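Alkylhalidase CmlS (PDB 3I3L) is a flavin-dependent halogenase of chloramphenicol biosynthesis that carries its FAD covalently bound and probably works as an oxidoreductase. Local coordinates at residues R197-F202 and Q296-D301; M21-V26 and A341-T346; G439-P444 and E452-P457. All blocks are in the same frame, centred on the assembly; numbering follows the deposited sequence.

Contact 1 (R197-F202 and Q296-D301); sequences RQYDEF and QDWSYD. With FAD (flavin-adenine dinucleotide), chain B.
Arg-197 swings its CG anti to the backbone N (chi1 -176°) and then bends at CG-CD, while Tyr-300 takes the position between backbone N and carbonyl carbon (chi1 53°); together these turns lay the guanidinium flat over the phenol ring. The two planes are only 15° apart. Arg-197 CD sits over the ring face in a CH-pi contact, and Arg-197 NE comes down to 3.3 Å from Tyr-300 CE1. Arg-197 CZ makes an off-centre cation-pi contact, 4.0 Å from the centroid of the Tyr-300 ring. The far ends are tied elsewhere: Tyr-300 OH bonds to Asp-315 O and Ser-186 OG, and Arg-197 NH1 to Ser-186 O. Tyr-199 runs alongside Tyr-300, pointing the same way, with Tyr-199 CE1 3.5 Å from Tyr-300 CD2. Trp-298 turns an edge toward the face of Tyr-199 in an offset edge-to-face pair, the planes nearly perpendicular, which completes a cluster of three aromatic rings.

These side chains stand on an antiparallel pairing of strands 197-200 and 287-302 in the large mixed sheet of the FAD-binding domain. Gln-198 and Asp-301 form the hydrogen-bonded pair: the bond from Gln-198 N to Asp-301 O, 2.9 Å, is almost straight, and the return bond from Asp-301 N to Gln-198 O, 3.1 Å, is more bent. A water donates to both Gln-198 O and Asp-301 OD1. Two residues on, past the non-hydrogen-bonded pair Tyr-199 and Tyr-300, Asp-200 N donates to Ser-299 O at 2.9 Å. Asp-200 OD2 then accepts from Phe-202 N, an Asx turn where the chain rounds its corner, and also from Tyr-203 N.

On the same strand as Tyr-300, Asp-297 is joined covalently to the flavin, its OD1 1.5 Å from FAD C8M, the methyl carbon on C8 of the isoalloxazine.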
loop_
_atom_site.group_PDB
_atom_site.type_symbol
_atom_site.label_atom_id
_atom_site.label_comp_id
_atom_site.label_asym_id
_atom_site.label_seq_id
_atom_site.Cartn_x
_atom_site.Cartn_y
_atom_site.Cartn_z
ATOM N N ARG A 197 13.169 9.338 -11.387
ATOM C CA ARG A 197 11.791 9.581 -10.956
ATOM C C ARG A 197 10.811 9.902 -12.130
ATOM O O ARG A 197 11.100 10.735 -12.996
ATOM C CB ARG A 197 11.714 10.660 -9.861
ATOM C CG ARG A 197 10.252 10.860 -9.315
ATOM C CD ARG A 197 10.228 11.630 -8.010
ATOM N NE ARG A 197 10.973 10.989 -6.933
ATOM C CZ ARG A 197 11.251 11.570 -5.775
ATOM N NH1 ARG A 197 10.863 12.830 -5.538
ATOM N NH2 ARG A 197 11.872 10.872 -4.784
ATOM N N GLN A 198 9.684 9.191 -12.162
ATOM C CA GLN A 198 8.684 9.347 -13.244
ATOM C C GLN A 198 7.390 9.841 -12.614
ATOM O O GLN A 198 6.627 9.061 -12.054
ATOM C CB GLN A 198 8.472 8.052 -14.044
ATOM C CG GLN A 198 9.815 7.337 -14.333
ATOM C CD GLN A 198 9.657 5.847 -14.784
ATOM O OE1 GLN A 198 8.888 5.056 -14.180
ATOM N NE2 GLN A 198 10.398 5.469 -15.822
ATOM N N TYR A 199 7.193 11.165 -12.624
ATOM C CA TYR A 199 5.967 11.748 -12.142
ATOM C C TYR A 199 4.783 11.232 -12.935
ATOM O O TYR A 199 4.899 10.940 -14.111
ATOM C CB TYR A 199 6.052 13.264 -12.127
ATOM C CG TYR A 199 6.858 13.765 -10.944
ATOM C CD1 TYR A 199 6.289 13.853 -9.674
ATOM C CD2 TYR A 199 8.205 13.996 -11.079
ATOM C CE1 TYR A 199 7.081 14.290 -8.560
ATOM C CE2 TYR A 199 8.998 14.401 -10.046
ATOM C CZ TYR A 199 8.458 14.576 -8.805
ATOM O OH TYR A 199 9.281 14.980 -7.800
ATOM N N ASP A 200 3.671 11.053 -12.274
ATOM C CA ASP A 200 2.479 10.642 -13.003
ATOM C C ASP A 200 2.034 11.814 -13.877
ATOM O O ASP A 200 2.092 12.964 -13.474
ATOM C CB ASP A 200 1.345 10.302 -12.069
ATOM C CG ASP A 200 0.226 9.562 -12.790
ATOM O OD1 ASP A 200 0.426 8.381 -13.084
ATOM O OD2 ASP A 200 -0.819 10.179 -13.096
ATOM N N GLU A 201 1.631 11.503 -15.092
ATOM C CA GLU A 201 1.109 12.494 -15.993
ATOM C C GLU A 201 -0.080 13.256 -15.420
ATOM O O GLU A 201 -0.151 14.476 -15.599
ATOM C CB GLU A 201 0.736 11.824 -17.312
ATOM C CG GLU A 201 0.583 12.795 -18.384
ATOM C CD GLU A 201 0.409 12.129 -19.739
ATOM O OE1 GLU A 201 0.657 10.886 -19.850
ATOM O OE2 GLU A 201 0.068 12.874 -20.687
ATOM N N PHE A 202 -0.962 12.582 -14.664
ATOM C CA PHE A 202 -2.230 13.196 -14.253
ATOM C C PHE A 202 -2.537 13.277 -12.773
ATOM O O PHE A 202 -3.365 14.102 -12.356
ATOM C CB PHE A 202 -3.419 12.489 -14.979
ATOM C CG PHE A 202 -3.291 12.530 -16.508
ATOM C CD1 PHE A 202 -3.167 13.752 -17.169
ATOM C CD2 PHE A 202 -3.254 11.369 -17.243
ATOM C CE1 PHE A 202 -2.969 13.800 -18.574
ATOM C CE2 PHE A 202 -3.090 11.400 -18.642
ATOM C CZ PHE A 202 -2.948 12.630 -19.300
ATOM N N GLN A 296 2.707 19.812 -2.149
ATOM C CA GLN A 296 2.500 19.030 -3.364
ATOM C C GLN A 296 2.757 17.540 -3.116
ATOM O O GLN A 296 3.867 17.152 -2.777
ATOM C CB GLN A 296 3.425 19.470 -4.544
ATOM C CG GLN A 296 3.335 20.996 -5.025
ATOM C CD GLN A 296 1.979 21.421 -5.560
ATOM O OE1 GLN A 296 1.193 20.619 -6.113
ATOM N NE2 GLN A 296 1.680 22.694 -5.387
ATOM N N ASP A 297 1.734 16.704 -3.338
ATOM C CA ASP A 297 1.872 15.264 -3.154
ATOM C C ASP A 297 1.504 14.593 -4.453
ATOM O O ASP A 297 0.495 13.972 -4.558
ATOM C CB ASP A 297 0.938 14.778 -2.028
ATOM C CG ASP A 297 1.644 14.703 -0.687
ATOM O OD1 ASP A 297 0.980 14.409 0.311
ATOM O OD2 ASP A 297 2.875 14.980 -0.619
ATOM N N TRP A 298 2.307 14.759 -5.479
ATOM C CA TRP A 298 2.053 14.019 -6.751
ATOM C C TRP A 298 2.472 12.588 -6.675
ATOM O O TRP A 298 3.511 12.292 -6.109
ATOM C CB TRP A 298 2.863 14.655 -7.862
ATOM C CG TRP A 298 2.602 16.125 -8.023
ATOM C CD1 TRP A 298 1.809 16.914 -7.251
ATOM C CD2 TRP A 298 3.137 16.956 -9.041
ATOM N NE1 TRP A 298 1.835 18.179 -7.726
ATOM C CE2 TRP A 298 2.641 18.228 -8.834
ATOM C CE3 TRP A 298 3.978 16.714 -10.144
ATOM C CZ2 TRP A 298 2.968 19.306 -9.656
ATOM C CZ3 TRP A 298 4.306 17.752 -10.962
ATOM C CH2 TRP A 298 3.811 19.059 -10.712
ATOM N N SER A 299 1.707 11.702 -7.313
ATOM C CA SER A 299 2.127 10.353 -7.555
ATOM C C SER A 299 3.332 10.308 -8.507
ATOM O O SER A 299 3.427 11.145 -9.368
ATOM C CB SER A 299 0.983 9.590 -8.175
ATOM O OG SER A 299 -0.120 9.442 -7.281
ATOM N N TYR A 300 4.240 9.351 -8.324
ATOM C CA TYR A 300 5.368 9.056 -9.228
ATOM C C TYR A 300 5.926 7.687 -8.834
ATOM O O TYR A 300 5.803 7.267 -7.666
ATOM C CB TYR A 300 6.503 10.075 -9.022
ATOM C CG TYR A 300 6.975 10.232 -7.572
ATOM C CD1 TYR A 300 7.846 9.294 -6.984
ATOM C CD2 TYR A 300 6.508 11.287 -6.769
ATOM C CE1 TYR A 300 8.310 9.459 -5.692
ATOM C CE2 TYR A 300 6.944 11.464 -5.438
ATOM C CZ TYR A 300 7.837 10.533 -4.911
ATOM O OH TYR A 300 8.212 10.688 -3.617
ATOM N N ASP A 301 6.534 6.978 -9.785
ATOM C CA ASP A 301 7.411 5.866 -9.394
ATOM C C ASP A 301 8.807 6.143 -9.886
ATOM O O ASP A 301 9.170 7.333 -10.044
ATOM C CB ASP A 301 6.836 4.481 -9.875
ATOM C CG ASP A 301 6.652 4.414 -11.368
ATOM O OD1 ASP A 301 6.715 5.476 -12.044
ATOM O OD2 ASP A 301 6.414 3.304 -11.874
HETATM P PA FAD B . 9.356 10.206 5.372
HETATM O O1A FAD B . 9.296 11.494 4.584
HETATM O O2A FAD B . 8.262 9.975 6.355
HETATM O O5B FAD B . 10.797 10.157 6.140
HETATM C C5B FAD B . 11.983 10.510 5.458
HETATM C C4B FAD B . 13.022 11.146 6.409
HETATM O O4B FAD B . 14.229 11.373 5.644
HETATM C C3B FAD B . 12.589 12.490 6.944
HETATM O O3B FAD B . 12.537 12.448 8.337
HETATM C C2B FAD B . 13.675 13.470 6.476
HETATM O O2B FAD B . 14.054 14.333 7.502
HETATM C C1B FAD B . 14.834 12.566 6.085
HETATM N N9A FAD B . 15.726 13.019 5.035
HETATM C C8A FAD B . 15.385 13.560 3.830
HETATM N N7A FAD B . 16.516 13.810 3.134
HETATM C C5A FAD B . 17.585 13.515 3.908
HETATM C C6A FAD B . 18.947 13.602 3.687
HETATM N N6A FAD B . 19.424 14.042 2.537
HETATM N N1A FAD B . 19.787 13.163 4.675
HETATM C C2A FAD B . 19.312 12.687 5.872
HETATM N N3A FAD B . 17.968 12.597 6.068
HETATM C C4A FAD B . 17.112 13.001 5.103
HETATM N N1 FAD B . 0.566 7.640 4.657
HETATM C C2 FAD B . -0.182 6.774 5.437
HETATM O O2 FAD B . 0.281 5.662 5.652
HETATM N N3 FAD B . -1.407 7.135 5.932
HETATM C C4 FAD B . -1.928 8.375 5.671
HETATM O O4 FAD B . -3.059 8.691 6.163
HETATM C C4X FAD B . -1.199 9.245 4.858
HETATM N N5 FAD B . -1.683 10.496 4.591
HETATM C C5X FAD B . -0.908 11.383 3.878
HETATM C C6 FAD B . -1.400 12.664 3.589
HETATM C C7 FAD B . -0.656 13.516 2.809
HETATM C C7M FAD B . -1.147 14.909 2.496
HETATM C C8 FAD B . 0.598 13.098 2.374
HETATM C C8M FAD B . 1.475 14.016 1.620
HETATM C C9 FAD B . 1.085 11.809 2.616
HETATM C C9A FAD B . 0.300 10.966 3.388
HETATM N N10 FAD B . 0.814 9.733 3.670
HETATM C C10 FAD B . 0.061 8.856 4.354
HETATM C "C1'" FAD B . 2.077 9.369 2.967
HETATM C "C2'" FAD B . 3.137 8.985 3.972
HETATM O "O2'" FAD B . 3.207 9.982 4.910
HETATM C "C3'" FAD B . 4.495 8.683 3.398
HETATM O "O3'" FAD B . 4.387 7.609 2.489
HETATM C "C4'" FAD B . 5.490 8.252 4.526
HETATM O "O4'" FAD B . 5.800 9.317 5.381
HETATM C "C5'" FAD B . 6.802 7.797 3.901
HETATM O "O5'" FAD B . 7.680 7.337 4.888
HETATM P P FAD B . 9.216 7.454 4.539
HETATM O O1P FAD B . 9.453 6.939 3.136
HETATM O O2P FAD B . 10.041 6.871 5.681
HETATM O O3P FAD B . 9.501 9.034 4.335
HETATM O O HOH W 1 4.846 7.040 -13.411
#

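Contact 2 (M21-V26 and A341-T346); sequences MTRSKV and AIDRIT
Ser-24 and Thr-346 face each other hydroxyl to hydroxyl, with Ser-24 OG donating to Thr-346 OG1 across 2.7 Å. Thr-346 OG1 in turn donates to Ile-342 O at 2.7 Å, which makes the hydroxyl both acceptor and donor. That carbonyl also takes the ordinary helical bond from Thr-346 N, the two donors arriving from opposite faces of its plane.

The methyl branch of the same threonine packs against the N-terminal segment. With Thr-346 CG2 anti to the backbone N and OG1 beside it (chi1 -63°), the methyl reaches 3.4 Å from Thr-22 O, and the side chains of Thr-22 and Thr-346 cross at a slant, CG2 to CG2 at 3.7 Å. Deeper in, Val-26 CG2 and Ile-342 CG2 make a looser apolar contact at 4.2 Å.

The chain leading into strand 25-29, which with the glycine-rich turn after it fits a Rossmann-type FAD-binding fold, lies here against helix 327-347; Phe-179 of the adjoining strand 179-182 touches Ser-24, Ile-342 and Thr-346. Val-26 lies about 14 Å from the FAD, side chain to cofactor.

Arg-23 starts off pointing away from the helix, but its bend at chi2 (-66°) curls the guanidinium back. NH1 bonds to Thr-22 O at 2.8 Å, with the oxygen close to the guanidinium plane. Asp-343 OD1 lies instead over one guanidinium face, 4.1 Å from Arg-23 NE, with the carboxylate plane turned 69° away. No N-H of the arginine points at this oxygen, and between the two groups only the opposite charges act. Asp-343 OD1 is hydrogen-bonded to His-47 NE2 and OD2 forms salt bridges with Arg-347 and Arg-497, while Arg-23 NE gives its hydrogen to Leu-45 O.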
loop_
_atom_site.group_PDB
_atom_site.type_symbol
_atom_site.label_atom_id
_atom_site.label_comp_id
_atom_site.label_asym_id
_atom_site.label_seq_id
_atom_site.Cartn_x
_atom_site.Cartn_y
_atom_site.Cartn_z
ATOM N N MET A 21 28.685 -16.431 7.011
ATOM C CA MET A 21 28.900 -15.639 8.208
ATOM C C MET A 21 29.085 -14.192 7.827
ATOM O O MET A 21 29.150 -13.324 8.713
ATOM C CB MET A 21 30.215 -16.051 8.856
ATOM C CG MET A 21 30.178 -16.886 10.160
ATOM S SD MET A 21 31.884 -17.054 10.741
ATOM C CE MET A 21 32.713 -17.370 9.186
ATOM N N THR A 22 29.236 -13.911 6.529
ATOM C CA THR A 22 29.434 -12.507 6.053
ATOM C C THR A 22 28.206 -11.623 6.289
ATOM O O THR A 22 27.071 -12.040 6.035
ATOM C CB THR A 22 29.731 -12.454 4.548
ATOM O OG1 THR A 22 30.818 -13.327 4.245
ATOM C CG2 THR A 22 30.106 -11.037 4.116
ATOM N N ARG A 23 28.466 -10.426 6.784
ATOM C CA ARG A 23 27.479 -9.375 6.934
ATOM C C ARG A 23 28.020 -8.045 6.399
ATOM O O ARG A 23 29.240 -7.855 6.322
ATOM C CB ARG A 23 27.065 -9.221 8.405
ATOM C CG ARG A 23 26.413 -10.472 8.986
ATOM C CD ARG A 23 25.058 -10.771 8.304
ATOM N NE ARG A 23 24.334 -11.879 8.954
ATOM C CZ ARG A 23 24.619 -13.154 8.792
ATOM N NH1 ARG A 23 25.603 -13.524 7.932
ATOM N NH2 ARG A 23 23.867 -14.046 9.457
ATOM N N SER A 24 27.110 -7.112 6.081
ATOM C CA SER A 24 27.432 -5.862 5.411
ATOM C C SER A 24 27.366 -4.680 6.343
ATOM O O SER A 24 26.624 -4.648 7.300
ATOM C CB SER A 24 26.456 -5.602 4.246
ATOM O OG SER A 24 26.684 -6.523 3.176
ATOM N N LYS A 25 28.193 -3.691 6.038
ATOM C CA LYS A 25 28.004 -2.358 6.580
ATOM C C LYS A 25 27.003 -1.583 5.705
ATOM O O LYS A 25 27.217 -1.430 4.477
ATOM C CB LYS A 25 29.340 -1.625 6.570
ATOM C CG LYS A 25 29.364 -0.376 7.430
ATOM C CD LYS A 25 30.825 0.038 7.693
ATOM C CE LYS A 25 30.915 1.170 8.720
ATOM N NZ LYS A 25 30.419 0.709 10.106
ATOM N N VAL A 26 25.957 -1.041 6.321
ATOM C CA VAL A 26 24.909 -0.395 5.538
ATOM C C VAL A 26 24.584 0.975 6.044
ATOM O O VAL A 26 24.224 1.116 7.209
ATOM C CB VAL A 26 23.575 -1.221 5.559
ATOM C CG1 VAL A 26 22.578 -0.574 4.625
ATOM C CG2 VAL A 26 23.830 -2.668 5.170
ATOM N N ALA A 341 16.720 -8.318 1.114
ATOM C CA ALA A 341 17.432 -8.367 -0.165
ATOM C C ALA A 341 18.931 -8.178 0.038
ATOM O O ALA A 341 19.737 -8.892 -0.565
ATOM C CB ALA A 341 16.891 -7.246 -1.129
ATOM N N ILE A 342 19.283 -7.153 0.857
ATOM C CA ILE A 342 20.700 -6.890 1.141
ATOM C C ILE A 342 21.333 -8.138 1.854
ATOM O O ILE A 342 22.430 -8.584 1.520
ATOM C CB ILE A 342 20.828 -5.626 1.959
ATOM C CG1 ILE A 342 20.596 -4.351 1.065
ATOM C CG2 ILE A 342 22.292 -5.515 2.555
ATOM C CD1 ILE A 342 20.365 -3.131 1.919
ATOM N N ASP A 343 20.604 -8.716 2.796
ATOM C CA ASP A 343 21.077 -9.930 3.463
ATOM C C ASP A 343 21.335 -11.080 2.507
ATOM O O ASP A 343 22.371 -11.751 2.565
ATOM C CB ASP A 343 20.075 -10.368 4.557
ATOM C CG ASP A 343 20.557 -11.596 5.318
ATOM O OD1 ASP A 343 21.683 -11.568 5.873
ATOM O OD2 ASP A 343 19.835 -12.595 5.334
ATOM N N ARG A 344 20.396 -11.319 1.599
ATOM C CA ARG A 344 20.560 -12.398 0.642
ATOM C C ARG A 344 21.729 -12.191 -0.275
ATOM O O ARG A 344 22.437 -13.135 -0.611
ATOM C CB ARG A 344 19.269 -12.564 -0.175
ATOM C CG ARG A 344 19.244 -13.732 -1.082
ATOM C CD ARG A 344 18.907 -15.012 -0.371
ATOM N NE ARG A 344 19.121 -16.173 -1.238
ATOM C CZ ARG A 344 18.985 -17.452 -0.862
ATOM N NH1 ARG A 344 18.564 -17.768 0.346
ATOM N NH2 ARG A 344 19.260 -18.418 -1.733
ATOM N N ILE A 345 21.930 -10.969 -0.749
ATOM C CA ILE A 345 23.021 -10.727 -1.679
ATOM C C ILE A 345 24.362 -10.866 -0.946
ATOM O O ILE A 345 25.337 -11.281 -1.514
ATOM C CB ILE A 345 22.930 -9.313 -2.326
ATOM C CG1 ILE A 345 21.692 -9.206 -3.241
ATOM C CG2 ILE A 345 24.250 -8.978 -3.103
ATOM C CD1 ILE A 345 21.303 -7.736 -3.575
ATOM N N THR A 346 24.392 -10.452 0.309
ATOM C CA THR A 346 25.594 -10.484 1.112
ATOM C C THR A 346 26.095 -11.949 1.288
ATOM O O THR A 346 27.298 -12.175 1.231
ATOM C CB THR A 346 25.355 -9.848 2.493
ATOM O OG1 THR A 346 25.024 -8.455 2.317
ATOM C CG2 THR A 346 26.646 -9.983 3.367
#

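Contact 3 (G439-P444 and E452-P457); sequences GRHQRP and EAELNP
Residues 439-444 run irregularly away from the end of helix 430-439, while 452-454 make a 3-10 turn, closed by Leu-455 N bonding to Glu-452 O, that leads into helix 456-471. The two backbones come nearest at Gly-439 and Leu-455, their CA atoms 6.0 Å apart, and between Gln-442 and Glu-454 the CA spacing is 7.0 Å. This is the loop connecting helices 430-439 and 456-471, and it is gripped by one carboxylate.

That carboxylate belongs to Glu-454, whose chain is extended beyond CG and reaches across to the opposite backbone. Its OE1 takes Gln-442 N at 2.8 Å, on the anti side and 30° out of the carboxylate plane. The guanidinium of Arg-443 arrives from across, the two side chains at about a right angle and their flat groups turned 69° apart. In this salt bridge NH2 makes the better bond, 3.1 Å to Glu-454 OE2; NH1 adds a weak one of 3.0 Å to Glu-454 OE1. Ser-451 N also bonds to OE2, so both oxygens have a backbone partner as well as the arginine.

His-441, whose CB also touches Glu-454 OE1, turns its ring to stack on Phe-450 and bonds through NE2 to Thr-106 OG1, joining the loop to strand 105-108. Leu-455 lays its methyl CD2 against two backbone carbonyls, 3.5 Å from Gly-439 O and 3.4 Å from Arg-440 O.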
loop_
_atom_site.group_PDB
_atom_site.type_symbol
_atom_site.label_atom_id
_atom_site.label_comp_id
_atom_site.label_asym_id
_atom_site.label_seq_id
_atom_site.Cartn_x
_atom_site.Cartn_y
_atom_site.Cartn_z
ATOM N N GLY A 439 -19.092 -3.117 1.139
ATOM C CA GLY A 439 -19.058 -2.179 2.209
ATOM C C GLY A 439 -20.201 -1.192 2.316
ATOM O O GLY A 439 -20.218 -0.328 3.203
ATOM N N ARG A 440 -21.178 -1.321 1.436
ATOM C CA ARG A 440 -22.302 -0.395 1.372
ATOM C C ARG A 440 -23.129 -0.444 2.650
ATOM O O ARG A 440 -23.587 -1.508 3.050
ATOM C CB ARG A 440 -23.181 -0.766 0.164
ATOM C CG ARG A 440 -24.406 0.140 -0.034
ATOM C CD ARG A 440 -25.226 -0.223 -1.335
ATOM N NE ARG A 440 -24.408 -0.456 -2.551
ATOM C CZ ARG A 440 -23.805 0.509 -3.261
ATOM N NH1 ARG A 440 -23.890 1.793 -2.887
ATOM N NH2 ARG A 440 -23.094 0.194 -4.344
ATOM N N HIS A 441 -23.291 0.713 3.311
ATOM C CA HIS A 441 -24.227 0.848 4.448
ATOM C C HIS A 441 -25.655 0.605 3.954
ATOM O O HIS A 441 -26.003 0.865 2.781
ATOM C CB HIS A 441 -24.159 2.223 5.087
ATOM C CG HIS A 441 -22.836 2.549 5.718
ATOM N ND1 HIS A 441 -22.689 3.552 6.662
ATOM C CD2 HIS A 441 -21.596 2.010 5.535
ATOM C CE1 HIS A 441 -21.422 3.609 7.041
ATOM N NE2 HIS A 441 -20.740 2.674 6.380
ATOM N N GLN A 442 -26.500 0.120 4.856
ATOM C CA GLN A 442 -27.850 -0.297 4.458
ATOM C C GLN A 442 -28.912 0.791 4.681
ATOM O O GLN A 442 -30.078 0.511 4.933
ATOM C CB GLN A 442 -28.196 -1.599 5.158
ATOM C CG GLN A 442 -27.190 -2.720 4.868
ATOM C CD GLN A 442 -27.187 -3.117 3.403
ATOM O OE1 GLN A 442 -26.250 -2.795 2.655
ATOM N NE2 GLN A 442 -28.234 -3.796 2.976
ATOM N N ARG A 443 -28.476 2.042 4.593
ATOM C CA ARG A 443 -29.348 3.182 4.665
ATOM C C ARG A 443 -28.666 4.258 3.835
ATOM O O ARG A 443 -27.458 4.155 3.595
ATOM C CB ARG A 443 -29.502 3.630 6.139
ATOM C CG ARG A 443 -28.252 4.262 6.750
ATOM C CD ARG A 443 -28.244 4.165 8.264
ATOM N NE ARG A 443 -28.520 2.800 8.699
ATOM C CZ ARG A 443 -27.605 1.838 8.845
ATOM N NH1 ARG A 443 -26.304 2.066 8.597
ATOM N NH2 ARG A 443 -27.992 0.625 9.250
ATOM N N PRO A 444 -29.403 5.322 3.456
ATOM C CA PRO A 444 -28.893 6.331 2.504
ATOM C C PRO A 444 -27.830 7.252 3.080
ATOM O O PRO A 444 -27.067 7.857 2.327
ATOM C CB PRO A 444 -30.151 7.162 2.140
ATOM C CG PRO A 444 -31.349 6.441 2.859
ATOM C CD PRO A 444 -30.734 5.678 3.987
ATOM N N GLU A 452 -20.841 -3.276 11.590
ATOM C CA GLU A 452 -20.136 -4.015 10.535
ATOM C C GLU A 452 -20.844 -5.300 10.157
ATOM O O GLU A 452 -20.679 -5.813 9.047
ATOM C CB GLU A 452 -18.668 -4.258 10.915
ATOM C CG GLU A 452 -17.858 -2.951 10.891
ATOM C CD GLU A 452 -16.368 -3.162 11.011
ATOM O OE1 GLU A 452 -15.915 -4.299 10.759
ATOM O OE2 GLU A 452 -15.645 -2.189 11.345
ATOM N N ALA A 453 -21.650 -5.816 11.076
ATOM C CA ALA A 453 -22.430 -7.014 10.784
ATOM C C ALA A 453 -23.501 -6.790 9.700
ATOM O O ALA A 453 -23.874 -7.736 8.981
ATOM C CB ALA A 453 -23.042 -7.572 12.081
ATOM N N GLU A 454 -23.975 -5.552 9.545
ATOM C CA GLU A 454 -24.927 -5.258 8.462
ATOM C C GLU A 454 -24.261 -5.437 7.076
ATOM O O GLU A 454 -24.935 -5.484 6.054
ATOM C CB GLU A 454 -25.497 -3.858 8.621
ATOM C CG GLU A 454 -24.670 -2.743 7.900
ATOM C CD GLU A 454 -25.140 -1.349 8.252
ATOM O OE1 GLU A 454 -25.230 -0.479 7.334
ATOM O OE2 GLU A 454 -25.410 -1.108 9.455
ATOM N N LEU A 455 -22.933 -5.587 7.050
ATOM C CA LEU A 455 -22.214 -5.805 5.785
ATOM C C LEU A 455 -22.128 -7.283 5.448
ATOM O O LEU A 455 -21.731 -7.634 4.335
ATOM C CB LEU A 455 -20.769 -5.250 5.888
ATOM C CG LEU A 455 -20.639 -3.751 6.191
ATOM C CD1 LEU A 455 -19.149 -3.363 6.106
ATOM C CD2 LEU A 455 -21.483 -2.894 5.258
ATOM N N ASN A 456 -22.411 -8.149 6.432
ATOM C CA ASN A 456 -22.209 -9.594 6.236
ATOM C C ASN A 456 -22.998 -10.207 5.102
ATOM O O ASN A 456 -22.528 -11.127 4.473
ATOM C CB ASN A 456 -22.440 -10.404 7.528
ATOM C CG ASN A 456 -21.301 -10.242 8.496
ATOM O OD1 ASN A 456 -21.418 -10.425 9.728
ATOM N ND2 ASN A 456 -20.193 -9.855 7.959
ATOM N N PRO A 457 -24.222 -9.720 4.841
ATOM C CA PRO A 457 -24.950 -10.384 3.772
ATOM C C PRO A 457 -24.333 -10.133 2.415
ATOM O O PRO A 457 -24.233 -11.074 1.589
ATOM C CB PRO A 457 -26.376 -9.759 3.876
ATOM C CG PRO A 457 -26.512 -9.414 5.326
ATOM C CD PRO A 457 -25.109 -8.846 5.641
#

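How the contacts relate
Contacts 1 and 2 both belong to the FAD-binding part of the chain, yet their nearest atoms are about 18 Å apart. Contact 1 pairs two strands of the large sheet and includes the covalent flavin attachment; contact 2 sets a helix against the segment leading into strand 25-29. Contact 3 comes later in the sequence, across the chain's centre from contact 2. Contact 1 lies nearest that centre, about 16 Å from it, against about 26 and 25 Å for contacts 2 and 3, though contact 2 has most of its touching residues buried. Chemistry differs: backbone pairing and stacked flat groups in contact 1, hydroxyls and methyls in contact 2, one carboxylate gripping a loop amide and a loop arginine in contact 3.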